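Local structure of MdcA (Pseudomonas aeruginosa, 5VIT) at residues Gly38-Leu43 with Ala71-Gly76; Ala174-Thr179 with Ala207-Phe212; Leu439-Ala442 with Gly446-Leu449. The protein is the alpha subunit of malonate decarboxylase and probably acts as a transferase that exchanges acyl groups on the acyl carrier protein of the complex. One frame throughout, in Å; residues are numbered along the deposited sequence.

Contact 1: residues Gly38-Leu43 with Ala71-Gly76; sequences GLVAAL and ARVDPG
Val40 and Leu43 on the first turns of helix 39-46 meet Arg72 and Val73 in the loop that follows helix 64-70. Gly38 holds the N-cap position and starts the helix: Ala42 N donates to Gly38 O at 2.8 Å. Leu39, one residue on, sends its long apolar side chain to Phe65, Leu66 and Ser69 of helix 64-70, so Leu39 packs between helix 39-46 and helix 64-70 while its neighbour meets the loop. Val40 contributes the largest share of this contact, and its two methyls divide the work. CG1, anti to the backbone N (chi1 175°), lies 3.6 Å from the carbonyl O of Arg72 and 4.2 Å from Val73 CG2; CG2 sits 3.7 Å from Arg72 NH1, at the edge of the guanidinium and in its plane. The arginine reaches this spot because its chain bends at chi3 (84°), and the two side chains cross at about a right angle. Valine suits the place because its beta-branch offers two methyls in different directions, one to Arg72 O and Val73, the other to the guanidinium edge. One turn further, Leu43 CB approaches Val73 CG2 at 4.3 Å, and the leucine also rests on Ser69. Val73 in turn packs on Leu78, while just past the segment the Glu44 carboxylate accepts the N-H of Asp74. The loop is therefore fastened to the helix by apolar packing and by one polar bond beside it. Its place is the return limb of the beta-alpha-beta crossover made by strand 52-55, helix 64-70 and strand 81-85, the repeating unit of a Rossmann-like parallel sheet.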
ATOM      1  N   GLY A  38     -28.374 -50.630 -25.869  1.00 64.21           N
ATOM      2  CA  GLY A  38     -29.376 -50.767 -24.829  1.00 60.25           C
ATOM      3  C   GLY A  38     -29.035 -50.050 -23.532  1.00 59.61           C
ATOM      4  O   GLY A  38     -29.558 -50.416 -22.475  1.00 58.01           O
ATOM      5  N   LEU A  39     -28.173 -49.033 -23.600  1.00 54.75           N
ATOM      6  CA  LEU A  39     -27.737 -48.334 -22.388  1.00 46.01           C
ATOM      7  C   LEU A  39     -28.918 -47.658 -21.705  1.00 48.00           C
ATOM      8  O   LEU A  39     -29.046 -47.718 -20.485  1.00 49.42           O
ATOM      9  CB  LEU A  39     -26.648 -47.301 -22.702  1.00 48.20           C
ATOM     10  CG  LEU A  39     -26.083 -46.540 -21.488  1.00 45.66           C
ATOM     11  CD1 LEU A  39     -25.361 -47.481 -20.533  1.00 43.17           C
ATOM     12  CD2 LEU A  39     -25.154 -45.413 -21.908  1.00 42.98           C
ATOM     13  N   VAL A  40     -29.789 -47.035 -22.494  1.00 43.84           N
ATOM     14  CA  VAL A  40     -30.963 -46.363 -21.946  1.00 48.00           C
ATOM     15  C   VAL A  40     -31.872 -47.355 -21.219  1.00 50.24           C
ATOM     16  O   VAL A  40     -32.428 -47.048 -20.160  1.00 52.05           O
ATOM     17  CB  VAL A  40     -31.756 -45.631 -23.047  1.00 46.31           C
ATOM     18  CG1 VAL A  40     -33.034 -45.040 -22.490  1.00 47.27           C
ATOM     19  CG2 VAL A  40     -30.896 -44.539 -23.669  1.00 52.00           C
ATOM     20  N   ALA A  41     -32.003 -48.549 -21.781  1.00 50.81           N
ATOM     21  CA  ALA A  41     -32.763 -49.611 -21.140  1.00 51.23           C
ATOM     22  C   ALA A  41     -32.058 -50.055 -19.866  1.00 48.70           C
ATOM     23  O   ALA A  41     -32.696 -50.294 -18.846  1.00 46.87           O
ATOM     24  CB  ALA A  41     -32.944 -50.786 -22.089  1.00 48.61           C
ATOM     25  N   ALA A  42     -30.735 -50.166 -19.940  1.00 47.80           N
ATOM     26  CA  ALA A  42     -29.935 -50.551 -18.786  1.00 46.49           C
ATOM     27  C   ALA A  42     -30.100 -49.533 -17.657  1.00 45.33           C
ATOM     28  O   ALA A  42     -30.239 -49.908 -16.504  1.00 38.77           O
ATOM     29  CB  ALA A  42     -28.472 -50.688 -19.177  1.00 43.67           C
ATOM     30  N   LEU A  43     -30.102 -48.246 -17.997  1.00 44.80           N
ATOM     31  CA  LEU A  43     -30.185 -47.201 -16.985  1.00 43.60           C
ATOM     32  C   LEU A  43     -31.537 -47.211 -16.268  1.00 48.33           C
ATOM     33  O   LEU A  43     -31.608 -46.901 -15.081  1.00 50.60           O
ATOM     34  CB  LEU A  43     -29.934 -45.829 -17.605  1.00 42.54           C
ATOM     35  CG  LEU A  43     -28.556 -45.509 -18.188  1.00 38.17           C
ATOM     36  CD1 LEU A  43     -28.546 -44.081 -18.684  1.00 37.21           C
ATOM     37  CD2 LEU A  43     -27.458 -45.721 -17.166  1.00 39.51           C
ATOM     38  N   ALA A  71     -30.691 -38.599 -19.970  1.00 40.10           N
ATOM     39  CA  ALA A  71     -31.700 -37.607 -20.329  1.00 45.08           C
ATOM     40  C   ALA A  71     -32.740 -38.162 -21.318  1.00 43.74           C
ATOM     41  O   ALA A  71     -33.770 -37.535 -21.553  1.00 43.53           O
ATOM     42  CB  ALA A  71     -31.034 -36.365 -20.903  1.00 35.68           C
ATOM     43  N   ARG A  72     -32.465 -39.334 -21.885  1.00 47.47           N
ATOM     44  CA  ARG A  72     -33.366 -39.975 -22.843  1.00 51.90           C
ATOM     45  C   ARG A  72     -34.198 -41.052 -22.165  1.00 53.07           C
ATOM     46  O   ARG A  72     -34.752 -41.935 -22.817  1.00 55.84           O
ATOM     47  CB  ARG A  72     -32.576 -40.594 -24.000  1.00 52.49           C
ATOM     48  CG  ARG A  72     -31.718 -39.619 -24.776  1.00 52.93           C
ATOM     49  CD  ARG A  72     -30.913 -40.328 -25.865  1.00 64.09           C
ATOM     50  NE  ARG A  72     -31.690 -40.522 -27.091  1.00 79.22           N
ATOM     51  CZ  ARG A  72     -32.285 -41.661 -27.440  1.00 75.12           C
ATOM     52  NH1 ARG A  72     -32.187 -42.732 -26.666  1.00 68.83           N
ATOM     53  NH2 ARG A  72     -32.971 -41.731 -28.574  1.00 77.29           N
ATOM     54  N   VAL A  73     -34.263 -40.984 -20.842  1.00 50.58           N
ATOM     55  CA  VAL A  73     -34.938 -41.999 -20.050  1.00 51.33           C
ATOM     56  C   VAL A  73     -36.417 -41.637 -19.877  1.00 47.37           C
ATOM     57  O   VAL A  73     -36.774 -40.455 -19.884  1.00 43.46           O
ATOM     58  CB  VAL A  73     -34.218 -42.170 -18.674  1.00 49.89           C
ATOM     59  CG1 VAL A  73     -35.138 -42.706 -17.617  1.00 50.98           C
ATOM     60  CG2 VAL A  73     -32.993 -43.068 -18.823  1.00 41.96           C
ATOM     61  N   ASP A  74     -37.267 -42.657 -19.761  1.00 46.11           N
ATOM     62  CA  ASP A  74     -38.694 -42.466 -19.522  1.00 45.86           C
ATOM     63  C   ASP A  74     -38.949 -41.923 -18.116  1.00 48.35           C
ATOM     64  O   ASP A  74     -38.791 -42.649 -17.134  1.00 46.75           O
ATOM     65  CB  ASP A  74     -39.441 -43.794 -19.736  1.00 50.12           C
ATOM     66  CG  ASP A  74     -40.951 -43.673 -19.528  1.00 52.47           C
ATOM     67  OD1 ASP A  74     -41.500 -42.557 -19.647  1.00 50.93           O
ATOM     68  OD2 ASP A  74     -41.597 -44.711 -19.260  1.00 60.26           O
ATOM     69  N   PRO A  75     -39.368 -40.646 -18.014  1.00 48.26           N
ATOM     70  CA  PRO A  75     -39.584 -39.999 -16.712  1.00 44.89           C
ATOM     71  C   PRO A  75     -40.664 -40.682 -15.886  1.00 50.22           C
ATOM     72  O   PRO A  75     -40.827 -40.359 -14.710  1.00 52.35           O
ATOM     73  CB  PRO A  75     -40.014 -38.569 -17.082  1.00 43.73           C
ATOM     74  CG  PRO A  75     -39.559 -38.375 -18.486  1.00 45.99           C
ATOM     75  CD  PRO A  75     -39.668 -39.733 -19.130  1.00 47.23           C
ATOM     76  N   GLY A  76     -41.401 -41.607 -16.492  1.00 50.99           N
ATOM     77  CA  GLY A  76     -42.416 -42.341 -15.764  1.00 50.26           C
ATOM     78  C   GLY A  76     -41.787 -43.544 -15.097  1.00 48.91           C
ATOM     79  O   GLY A  76     -42.422 -44.221 -14.293  1.00 51.48           O
TER

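Contact 2: residues Ala174-Thr179 with Ala207-Phe212; sequences ALVEPT and ASWVDF
Trp209 lies along the side of helix 172-180, against Val176 and Glu177, in an alpha/beta layer where that helix packs on the parallel sheet. Val176 CG1, anti to its own amide nitrogen (chi1 168°), comes within 3.9 Å of Trp209 CB and meets the indole at its edge, near the ring plane. Further along the ring, Glu177 CB stands 4.2 Å from Trp209 CZ3, and the extended glutamate chain carries OE1 to 3.9 Å from CH2. The carboxylate and ring planes are 58° apart. A large flat ring suits this place because it can span from the buried valine to the exposed acid. Around this first shell, Phe181 meets the indole edge-to-face. Val176 also turns into the fold, touching Val152 and Val186 of two adjacent strands. Past Trp209 the loop is bonded to the sheet through Asp211, whose OD2 accepts the N-H of Val186 and whose OD1 forms a salt bridge with Lys18, just before Phe212 enters strand 212-215 beside strand 185-190. On the helix side, Pro178 has no N-H to give to the preceding turn, and the helix kinks there. Thr179 N makes a weak bond to Val176 O, while its hydroxyl OG1 donates to Leu175 O at 2.8 Å, in the carbonyl plane with a C=O...donor angle of 157°.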
ATOM      1  N   ALA A 174     -12.692 -40.693  -5.879  1.00 24.77           N
ATOM      2  CA  ALA A 174     -13.486 -40.173  -4.772  1.00 28.25           C
ATOM      3  C   ALA A 174     -14.993 -40.471  -4.930  1.00 25.73           C
ATOM      4  O   ALA A 174     -15.719 -40.551  -3.950  1.00 24.73           O
ATOM      5  CB  ALA A 174     -13.264 -38.671  -4.635  1.00 23.14           C
ATOM      6  N   LEU A 175     -15.462 -40.583  -6.168  1.00 27.67           N
ATOM      7  CA  LEU A 175     -16.886 -40.768  -6.434  1.00 28.44           C
ATOM      8  C   LEU A 175     -17.243 -42.247  -6.416  1.00 26.24           C
ATOM      9  O   LEU A 175     -18.316 -42.645  -5.958  1.00 25.22           O
ATOM     10  CB  LEU A 175     -17.267 -40.163  -7.786  1.00 25.21           C
ATOM     11  CG  LEU A 175     -17.148 -38.643  -7.915  1.00 31.11           C
ATOM     12  CD1 LEU A 175     -17.544 -38.209  -9.340  1.00 26.76           C
ATOM     13  CD2 LEU A 175     -17.998 -37.924  -6.856  1.00 23.77           C
ATOM     14  N   VAL A 176     -16.318 -43.057  -6.907  1.00 25.36           N
ATOM     15  CA  VAL A 176     -16.585 -44.472  -7.080  1.00 29.04           C
ATOM     16  C   VAL A 176     -16.426 -45.246  -5.756  1.00 29.31           C
ATOM     17  O   VAL A 176     -17.235 -46.125  -5.465  1.00 27.74           O
ATOM     18  CB  VAL A 176     -15.674 -45.066  -8.191  1.00 31.55           C
ATOM     19  CG1 VAL A 176     -15.722 -46.595  -8.202  1.00 31.65           C
ATOM     20  CG2 VAL A 176     -16.090 -44.516  -9.552  1.00 31.56           C
ATOM     21  N   GLU A 177     -15.417 -44.913  -4.950  1.00 26.11           N
ATOM     22  CA  GLU A 177     -15.174 -45.700  -3.740  1.00 27.59           C
ATOM     23  C   GLU A 177     -16.399 -45.732  -2.808  1.00 27.72           C
ATOM     24  O   GLU A 177     -16.787 -46.811  -2.371  1.00 27.07           O
ATOM     25  CB  GLU A 177     -13.931 -45.214  -2.980  1.00 24.09           C
ATOM     26  CG  GLU A 177     -13.689 -45.971  -1.670  1.00 28.17           C
ATOM     27  CD  GLU A 177     -12.253 -45.902  -1.156  1.00 27.39           C
ATOM     28  OE1 GLU A 177     -11.362 -45.381  -1.859  1.00 32.59           O
ATOM     29  OE2 GLU A 177     -12.003 -46.394  -0.040  1.00 28.87           O
ATOM     30  N   PRO A 178     -17.026 -44.571  -2.514  1.00 27.97           N
ATOM     31  CA  PRO A 178     -18.205 -44.720  -1.646  1.00 23.53           C
ATOM     32  C   PRO A 178     -19.366 -45.485  -2.282  1.00 27.47           C
ATOM     33  O   PRO A 178     -20.172 -46.024  -1.523  1.00 25.97           O
ATOM     34  CB  PRO A 178     -18.635 -43.274  -1.338  1.00 27.55           C
ATOM     35  CG  PRO A 178     -17.588 -42.373  -1.883  1.00 26.32           C
ATOM     36  CD  PRO A 178     -16.523 -43.183  -2.564  1.00 27.82           C
ATOM     37  N   THR A 179     -19.455 -45.532  -3.614  1.00 30.48           N
ATOM     38  CA  THR A 179     -20.557 -46.223  -4.291  1.00 29.32           C
ATOM     39  C   THR A 179     -20.285 -47.714  -4.386  1.00 29.37           C
ATOM     40  O   THR A 179     -21.153 -48.532  -4.083  1.00 29.22           O
ATOM     41  CB  THR A 179     -20.813 -45.686  -5.725  1.00 32.07           C
ATOM     42  OG1 THR A 179     -20.617 -44.270  -5.765  1.00 31.52           O
ATOM     43  CG2 THR A 179     -22.250 -46.016  -6.187  1.00 30.49           C
ATOM     44  N   ALA A 207     -11.160 -53.505 -11.152  1.00 38.35           N
ATOM     45  CA  ALA A 207     -12.384 -54.151 -11.638  1.00 36.35           C
ATOM     46  C   ALA A 207     -13.402 -54.397 -10.526  1.00 37.25           C
ATOM     47  O   ALA A 207     -14.607 -54.305 -10.760  1.00 40.46           O
ATOM     48  CB  ALA A 207     -12.033 -55.469 -12.339  1.00 40.70           C
ATOM     49  N   SER A 208     -12.900 -54.689  -9.323  1.00 40.36           N
ATOM     50  CA  SER A 208     -13.716 -54.962  -8.130  1.00 41.60           C
ATOM     51  C   SER A 208     -14.702 -53.836  -7.818  1.00 43.27           C
ATOM     52  O   SER A 208     -15.815 -54.079  -7.350  1.00 45.90           O
ATOM     53  CB  SER A 208     -12.819 -55.181  -6.910  1.00 37.40           C
ATOM     54  OG  SER A 208     -11.578 -55.765  -7.280  1.00 49.64           O
ATOM     55  N   TRP A 209     -14.284 -52.603  -8.083  1.00 38.41           N
ATOM     56  CA  TRP A 209     -15.094 -51.428  -7.779  1.00 34.85           C
ATOM     57  C   TRP A 209     -16.163 -51.149  -8.837  1.00 36.25           C
ATOM     58  O   TRP A 209     -17.068 -50.331  -8.626  1.00 35.48           O
ATOM     59  CB  TRP A 209     -14.213 -50.182  -7.658  1.00 36.90           C
ATOM     60  CG  TRP A 209     -13.044 -50.280  -6.722  1.00 38.66           C
ATOM     61  CD1 TRP A 209     -12.514 -51.408  -6.170  1.00 34.56           C
ATOM     62  CD2 TRP A 209     -12.266 -49.181  -6.218  1.00 37.19           C
ATOM     63  NE1 TRP A 209     -11.445 -51.085  -5.369  1.00 37.74           N
ATOM     64  CE2 TRP A 209     -11.273 -49.724  -5.376  1.00 35.80           C
ATOM     65  CE3 TRP A 209     -12.307 -47.796  -6.412  1.00 31.53           C
ATOM     66  CZ2 TRP A 209     -10.321 -48.930  -4.721  1.00 37.21           C
ATOM     67  CZ3 TRP A 209     -11.362 -47.005  -5.768  1.00 35.86           C
ATOM     68  CH2 TRP A 209     -10.380 -47.580  -4.927  1.00 35.91           C
ATOM     69  N   VAL A 210     -16.034 -51.802  -9.989  1.00 36.12           N
ATOM     70  CA  VAL A 210     -16.836 -51.464 -11.165  1.00 37.16           C
ATOM     71  C   VAL A 210     -17.871 -52.552 -11.464  1.00 36.63           C
ATOM     72  O   VAL A 210     -17.570 -53.736 -11.370  1.00 37.95           O
ATOM     73  CB  VAL A 210     -15.922 -51.243 -12.401  1.00 38.99           C
ATOM     74  CG1 VAL A 210     -16.736 -51.177 -13.692  1.00 34.02           C
ATOM     75  CG2 VAL A 210     -15.093 -49.976 -12.218  1.00 37.61           C
ATOM     76  N   ASP A 211     -19.094 -52.153 -11.798  1.00 32.13           N
ATOM     77  CA  ASP A 211     -20.128 -53.127 -12.108  1.00 35.48           C
ATOM     78  C   ASP A 211     -20.333 -53.274 -13.619  1.00 40.10           C
ATOM     79  O   ASP A 211     -20.464 -54.391 -14.133  1.00 40.53           O
ATOM     80  CB  ASP A 211     -21.436 -52.741 -11.422  1.00 36.36           C
ATOM     81  CG  ASP A 211     -21.317 -52.739  -9.897  1.00 37.47           C
ATOM     82  OD1 ASP A 211     -20.988 -53.809  -9.319  1.00 30.45           O
ATOM     83  OD2 ASP A 211     -21.533 -51.660  -9.285  1.00 33.96           O
ATOM     84  N   PHE A 212     -20.354 -52.158 -14.335  1.00 38.58           N
ATOM     85  CA  PHE A 212     -20.499 -52.225 -15.785  1.00 39.42           C
ATOM     86  C   PHE A 212     -19.599 -51.230 -16.497  1.00 41.45           C
ATOM     87  O   PHE A 212     -19.333 -50.146 -15.977  1.00 40.22           O
ATOM     88  CB  PHE A 212     -21.953 -51.985 -16.190  1.00 38.53           C
ATOM     89  CG  PHE A 212     -22.891 -53.046 -15.717  1.00 43.12           C
ATOM     90  CD1 PHE A 212     -23.877 -52.754 -14.779  1.00 41.70           C
ATOM     91  CD2 PHE A 212     -22.780 -54.348 -16.193  1.00 42.66           C
ATOM     92  CE1 PHE A 212     -24.752 -53.741 -14.333  1.00 44.58           C
ATOM     93  CE2 PHE A 212     -23.646 -55.335 -15.753  1.00 42.95           C
ATOM     94  CZ  PHE A 212     -24.632 -55.031 -14.819  1.00 43.64           C
TER

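Contact 3: residues Leu439-Ala442 with Gly446-Leu449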
ATOM      1  N   LEU A 439     -27.256 -12.155  -0.195  1.00 29.39           N
ATOM      2  CA  LEU A 439     -28.241 -12.019   0.882  1.00 36.61           C
ATOM      3  C   LEU A 439     -29.665 -12.183   0.351  1.00 37.45           C
ATOM      4  O   LEU A 439     -30.437 -12.995   0.874  1.00 31.63           O
ATOM      5  CB  LEU A 439     -28.098 -10.670   1.589  1.00 39.06           C
ATOM      6  CG  LEU A 439     -26.808 -10.495   2.391  1.00 41.86           C
ATOM      7  CD1 LEU A 439     -26.898  -9.249   3.241  1.00 44.54           C
ATOM      8  CD2 LEU A 439     -26.615 -11.688   3.267  1.00 37.54           C
ATOM      9  N   GLU A 440     -29.991 -11.432  -0.703  1.00 38.25           N
ATOM     10  CA  GLU A 440     -31.300 -11.524  -1.350  1.00 38.41           C
ATOM     11  C   GLU A 440     -31.517 -12.857  -2.052  1.00 39.87           C
ATOM     12  O   GLU A 440     -32.624 -13.374  -2.068  1.00 37.14           O
ATOM     13  CB  GLU A 440     -31.491 -10.389  -2.348  1.00 38.09           C
ATOM     14  CG  GLU A 440     -32.445  -9.333  -1.855  1.00 52.22           C
ATOM     15  CD  GLU A 440     -33.790  -9.919  -1.435  1.00 51.65           C
ATOM     16  OE1 GLU A 440     -34.440 -10.604  -2.261  1.00 50.62           O
ATOM     17  OE2 GLU A 440     -34.184  -9.697  -0.268  1.00 51.78           O
ATOM     18  N   VAL A 441     -30.464 -13.422  -2.625  1.00 37.31           N
ATOM     19  CA  VAL A 441     -30.589 -14.741  -3.220  1.00 37.42           C
ATOM     20  C   VAL A 441     -31.018 -15.772  -2.166  1.00 42.18           C
ATOM     21  O   VAL A 441     -31.865 -16.633  -2.425  1.00 39.94           O
ATOM     22  CB  VAL A 441     -29.285 -15.171  -3.880  1.00 35.11           C
ATOM     23  CG1 VAL A 441     -29.374 -16.615  -4.347  1.00 34.88           C
ATOM     24  CG2 VAL A 441     -28.987 -14.249  -5.054  1.00 36.78           C
ATOM     25  N   ALA A 442     -30.461 -15.663  -0.965  1.00 38.53           N
ATOM     26  CA  ALA A 442     -30.813 -16.602   0.088  1.00 39.97           C
ATOM     27  C   ALA A 442     -32.288 -16.448   0.451  1.00 42.01           C
ATOM     28  O   ALA A 442     -33.014 -17.450   0.588  1.00 37.74           O
ATOM     29  CB  ALA A 442     -29.931 -16.411   1.309  1.00 29.57           C
ATOM     30  N   GLY A 446     -34.766 -19.416  -0.148  1.00 48.35           N
ATOM     31  CA  GLY A 446     -35.056 -20.077   1.116  1.00 42.69           C
ATOM     32  C   GLY A 446     -33.850 -20.747   1.763  1.00 46.20           C
ATOM     33  O   GLY A 446     -34.003 -21.651   2.581  1.00 50.86           O
ATOM     34  N   MET A 447     -32.648 -20.308   1.395  1.00 45.97           N
ATOM     35  CA  MET A 447     -31.422 -20.801   2.021  1.00 40.77           C
ATOM     36  C   MET A 447     -31.276 -20.229   3.418  1.00 37.25           C
ATOM     37  O   MET A 447     -31.489 -19.031   3.617  1.00 40.34           O
ATOM     38  CB  MET A 447     -30.192 -20.447   1.172  1.00 42.40           C
ATOM     39  CG  MET A 447     -30.074 -21.239  -0.111  1.00 41.75           C
ATOM     40  SD  MET A 447     -28.679 -20.706  -1.127  1.00 36.86           S
ATOM     41  CE  MET A 447     -29.272 -19.147  -1.744  1.00 46.70           C
ATOM     42  N   PRO A 448     -30.912 -21.082   4.392  1.00 37.50           N
ATOM     43  CA  PRO A 448     -30.777 -20.646   5.789  1.00 38.61           C
ATOM     44  C   PRO A 448     -29.651 -19.601   5.982  1.00 38.70           C
ATOM     45  O   PRO A 448     -29.687 -18.787   6.909  1.00 36.93           O
ATOM     46  CB  PRO A 448     -30.469 -21.951   6.543  1.00 30.91           C
ATOM     47  CG  PRO A 448     -29.990 -22.924   5.496  1.00 30.27           C
ATOM     48  CD  PRO A 448     -30.623 -22.519   4.210  1.00 33.36           C
ATOM     49  N   LEU A 449     -28.665 -19.611   5.098  1.00 39.18           N
ATOM     50  CA  LEU A 449     -27.645 -18.575   5.144  1.00 35.79           C
ATOM     51  C   LEU A 449     -27.230 -18.135   3.748  1.00 30.65           C
ATOM     52  O   LEU A 449     -27.412 -18.855   2.764  1.00 34.37           O
ATOM     53  CB  LEU A 449     -26.426 -19.039   5.964  1.00 36.27           C
ATOM     54  CG  LEU A 449     -25.423 -20.096   5.516  1.00 38.35           C
ATOM     55  CD1 LEU A 449     -24.323 -20.216   6.583  1.00 40.38           C
ATOM     56  CD2 LEU A 449     -26.088 -21.449   5.317  1.00 41.75           C
TER
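Ala442 and Met447 join the last turn of helix 437-445 to the loop after it in a Schellman-type C-cap, recognised by its six-to-one backbone bond, a residue of positive phi and an apolar pair beside them. Met447 N donates to Ala442 O at 3.0 Å, bent to an N-H...O angle of 133° and tilted 19° from the carbonyl plane; Gly446 N makes a weak bond to the same Ala442 O at 2.7 Å. One carbonyl near the helix end thus serves two amides as the chain turns away. Glycine suits position 446 because its positive phi costs little without a side chain. The polar ends of Glu440 are also engaged: OE2 forms a salt bridge with Arg443, and OE1 accepts from Gln444. Beside the bonds, Ala442 CB and Met447 CB pack at 4.0 Å, and the small alanine lets the loop come close. Met447 then runs alongside Val441, pointing the same way. Its bend at chi3 (-73°) brings the terminal methyl CE back to the helix, where it rests 3.6 Å from Val441 CG1 and 3.5 Å from Ala442 CA.

How the contacts relate
The three contacts follow one another along the chain, each closing before the next opens. Contacts 1 and 2 both lie among the helices and loops that flank the eight-stranded parallel sheet of the first half: their centres are 21 Å apart, and their nearest atoms, about 7 Å apart, do not touch. Contact 3 is remote, its centre 35 Å from contact 1 and 36 Å from contact 2; it caps a helix on the way to strand 461-464 of the second, mixed sheet. In contacts 1 and 2 side chains join a helix to a distant loop, whereas contact 3 is local and combines backbone bonds with apolar packing. No other subunit of the four-chain assembly touches any of these segments.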